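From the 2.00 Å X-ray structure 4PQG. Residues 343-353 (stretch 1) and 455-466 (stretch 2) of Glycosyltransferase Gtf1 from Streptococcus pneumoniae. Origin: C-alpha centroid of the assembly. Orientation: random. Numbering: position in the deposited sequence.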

# COMPACT_ATOMS: atom_id res chain seq x y z
N ILE A 343 14.12 11.90 2.33
CA ILE A 343 15.32 11.11 2.09
C ILE A 343 16.47 12.01 1.62
O ILE A 343 17.64 11.69 1.86
CB ILE A 343 15.05 9.93 1.14
CG1 ILE A 343 14.04 8.97 1.78
CG2 ILE A 343 16.34 9.16 0.85
CD1 ILE A 343 13.50 7.93 0.82
N ASP A 344 16.14 13.15 1.01
CA ASP A 344 17.17 14.09 0.56
C ASP A 344 18.05 14.59 1.70
O ASP A 344 19.26 14.72 1.54
CB ASP A 344 16.60 15.24 -0.27
CG ASP A 344 15.53 16.01 0.47
OD1 ASP A 344 14.59 15.36 0.99
OD2 ASP A 344 15.63 17.26 0.54
N TRP A 345 17.44 14.83 2.86
CA TRP A 345 18.19 15.15 4.07
C TRP A 345 19.14 14.06 4.45
O TRP A 345 20.28 14.34 4.84
CB TRP A 345 17.26 15.50 5.23
CG TRP A 345 16.38 16.70 4.99
CD1 TRP A 345 16.50 17.67 4.01
CD2 TRP A 345 15.21 17.12 5.79
NE1 TRP A 345 15.52 18.62 4.12
CE2 TRP A 345 14.71 18.35 5.16
CE3 TRP A 345 14.55 16.61 6.90
CZ2 TRP A 345 13.60 19.03 5.64
CZ3 TRP A 345 13.42 17.29 7.37
CH2 TRP A 345 12.96 18.48 6.76
N LEU A 346 18.70 12.79 4.35
CA LEU A 346 19.59 11.67 4.65
C LEU A 346 20.76 11.56 3.69
O LEU A 346 21.90 11.29 4.11
CB LEU A 346 18.83 10.33 4.65
CG LEU A 346 17.73 10.17 5.71
CD1 LEU A 346 17.08 8.80 5.55
CD2 LEU A 346 18.32 10.35 7.10
N VAL A 347 20.49 11.75 2.40
CA VAL A 347 21.55 11.68 1.40
C VAL A 347 22.64 12.72 1.70
O VAL A 347 23.83 12.38 1.77
CB VAL A 347 21.01 11.80 -0.06
CG1 VAL A 347 22.14 11.95 -1.06
CG2 VAL A 347 20.17 10.58 -0.42
N LYS A 348 22.23 13.98 1.90
CA LYS A 348 23.17 15.06 2.28
C LYS A 348 23.95 14.81 3.58
O LYS A 348 25.13 15.15 3.70
CB LYS A 348 22.45 16.41 2.32
CG LYS A 348 21.82 16.77 0.99
CD LYS A 348 21.42 18.24 0.92
CE LYS A 348 20.99 18.60 -0.49
NZ LYS A 348 20.85 20.08 -0.61
N ALA A 349 23.28 14.19 4.56
CA ALA A 349 23.91 13.80 5.81
C ALA A 349 24.98 12.73 5.57
O ALA A 349 26.08 12.81 6.14
CB ALA A 349 22.87 13.31 6.80
N VAL A 350 24.65 11.75 4.73
CA VAL A 350 25.57 10.66 4.41
C VAL A 350 26.79 11.18 3.64
O VAL A 350 27.91 10.79 3.95
CB VAL A 350 24.87 9.47 3.71
CG1 VAL A 350 25.87 8.41 3.26
CG2 VAL A 350 23.87 8.84 4.66
N ILE A 351 26.57 12.06 2.66
CA ILE A 351 27.67 12.74 1.94
C ILE A 351 28.64 13.41 2.92
O ILE A 351 29.86 13.32 2.75
CB ILE A 351 27.14 13.78 0.91
CG1 ILE A 351 26.39 13.07 -0.22
CG2 ILE A 351 28.28 14.64 0.34
CD1 ILE A 351 25.48 14.00 -0.99
N GLU A 352 28.08 14.06 3.94
CA GLU A 352 28.86 14.78 4.94
C GLU A 352 29.62 13.83 5.86
O GLU A 352 30.82 14.00 6.07
CB GLU A 352 27.93 15.71 5.72
CG GLU A 352 28.59 16.60 6.76
CD GLU A 352 29.43 17.73 6.17
OE1 GLU A 352 29.23 18.10 4.99
OE2 GLU A 352 30.29 18.25 6.91
N ALA A 353 28.93 12.81 6.38
CA ALA A 353 29.55 11.83 7.26
C ALA A 353 30.66 11.07 6.55
O ALA A 353 31.64 10.66 7.18
CB ALA A 353 28.51 10.87 7.82
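Stretch 2 455-466: DHVEDQIKQAYA

Helices pack closely where small residues let the backbones meet and long side chains reach out from the flanks, and this pair from Gtf1 is a compact example. Stretch 1 is helical throughout. Stretch 2 begins as a loop, with His456 at positive phi (48/55), takes Val457 as its N-cap residue and is helical from Glu458 onward. The two axes run broadly the same way, crossing at -57° and approaching to 7.9 Å.

Alanines hold the close point: the CA atoms of Ala349 and Lys462 lie 4.2 Å apart, Ala349 CB meets Tyr465 CB at 3.4 Å, and Ala466 CB rests 3.6 Å from Ala349 O.

Toward the N-terminal ends the gap is filled by Trp345. Its CA-to-CB bond points sideways, but chi1 m and chi2 -15° bring the indole to stretch 2, where Ile461 (m, t) sets CD1 over the face of the six-membered ring, 3.6 Å from its centroid. His456 CD2 lies 3.6 Å from Trp345 CH2, the rings slid apart.

Lys348, m then extended, carries NZ to 3.1 Å from Glu458 OE1, a salt bridge with weak hydrogen bonds. Lys462 starts toward stretch 1, yet its end leads away: chi1, off-rotamer at 98°, precedes an extended chain whose NZ bridges Asp459 OD1 at 3.3 Å.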

# COMPACT_ATOMS: atom_id res chain seq x y z
N ASP A 455 11.14 24.88 11.71
CA ASP A 455 11.75 25.65 10.61
C ASP A 455 12.61 24.79 9.67
O ASP A 455 12.93 25.23 8.56
CB ASP A 455 12.49 26.90 11.11
CG ASP A 455 13.49 26.60 12.21
OD1 ASP A 455 14.00 25.45 12.29
OD2 ASP A 455 13.76 27.53 13.00
N HIS A 456 12.97 23.58 10.11
CA HIS A 456 13.61 22.56 9.27
C HIS A 456 14.78 23.08 8.46
O HIS A 456 14.79 22.94 7.24
CB HIS A 456 12.58 21.89 8.34
CG HIS A 456 11.51 21.12 9.08
ND1 HIS A 456 10.25 21.55 9.17
CD2 HIS A 456 11.57 19.92 9.79
CE1 HIS A 456 9.53 20.67 9.89
NE2 HIS A 456 10.34 19.68 10.27
N VAL A 457 15.76 23.69 9.13
CA VAL A 457 16.95 24.22 8.46
C VAL A 457 17.81 23.06 7.94
O VAL A 457 18.36 22.28 8.72
CB VAL A 457 17.80 25.13 9.39
CG1 VAL A 457 18.96 25.76 8.62
CG2 VAL A 457 16.93 26.20 10.04
N GLU A 458 17.92 22.96 6.62
CA GLU A 458 18.63 21.86 5.96
C GLU A 458 20.09 21.68 6.41
O GLU A 458 20.51 20.57 6.71
CB GLU A 458 18.54 22.00 4.45
CG GLU A 458 19.06 20.79 3.70
CD GLU A 458 19.27 21.05 2.22
OE1 GLU A 458 20.22 21.79 1.87
OE2 GLU A 458 18.50 20.51 1.40
N ASP A 459 20.85 22.77 6.48
CA ASP A 459 22.24 22.68 6.97
C ASP A 459 22.38 22.09 8.37
O ASP A 459 23.28 21.28 8.61
CB ASP A 459 22.92 24.05 6.94
CG ASP A 459 23.13 24.58 5.54
OD1 ASP A 459 23.14 23.79 4.56
OD2 ASP A 459 23.29 25.81 5.41
N GLN A 460 21.52 22.51 9.30
CA GLN A 460 21.47 21.98 10.67
C GLN A 460 21.11 20.50 10.69
O GLN A 460 21.72 19.72 11.43
CB GLN A 460 20.43 22.72 11.51
CG GLN A 460 21.00 23.70 12.51
CD GLN A 460 21.53 24.94 11.83
OE1 GLN A 460 20.78 25.89 11.56
NE2 GLN A 460 22.83 24.94 11.52
N ILE A 461 20.11 20.13 9.90
CA ILE A 461 19.66 18.75 9.83
C ILE A 461 20.76 17.82 9.34
O ILE A 461 21.05 16.82 9.99
CB ILE A 461 18.41 18.60 8.94
CG1 ILE A 461 17.20 19.27 9.63
CG2 ILE A 461 18.13 17.13 8.62
CD1 ILE A 461 16.10 19.64 8.65
N LYS A 462 21.39 18.15 8.21
CA LYS A 462 22.42 17.28 7.66
C LYS A 462 23.61 17.16 8.61
O LYS A 462 24.22 16.09 8.72
CB LYS A 462 22.86 17.75 6.26
CG LYS A 462 24.12 18.58 6.19
CD LYS A 462 24.30 19.16 4.80
CE LYS A 462 25.34 20.27 4.82
NZ LYS A 462 25.10 21.24 3.71
N GLN A 463 23.93 18.25 9.31
CA GLN A 463 25.01 18.28 10.28
C GLN A 463 24.68 17.40 11.48
O GLN A 463 25.55 16.69 11.98
CB GLN A 463 25.30 19.73 10.71
CG GLN A 463 25.96 19.90 12.07
CD GLN A 463 26.14 21.38 12.44
OE1 GLN A 463 25.53 21.88 13.40
NE2 GLN A 463 26.97 22.08 11.66
N ALA A 464 23.43 17.42 11.92
CA ALA A 464 23.00 16.59 13.04
C ALA A 464 23.08 15.11 12.71
O ALA A 464 23.72 14.35 13.43
CB ALA A 464 21.60 16.98 13.52
N TYR A 465 22.43 14.68 11.62
CA TYR A 465 22.51 13.27 11.21
C TYR A 465 23.96 12.82 10.99
O TYR A 465 24.35 11.76 11.49
CB TYR A 465 21.66 13.00 9.96
CG TYR A 465 20.20 12.75 10.26
CD1 TYR A 465 19.71 11.44 10.39
CD2 TYR A 465 19.31 13.81 10.44
CE1 TYR A 465 18.37 11.21 10.68
CE2 TYR A 465 17.98 13.59 10.71
CZ TYR A 465 17.51 12.29 10.83
OH TYR A 465 16.18 12.09 11.12
N ALA A 466 24.74 13.62 10.26
CA ALA A 466 26.17 13.32 10.04
C ALA A 466 26.89 13.09 11.37
O ALA A 466 27.57 12.08 11.52
CB ALA A 466 26.86 14.44 9.27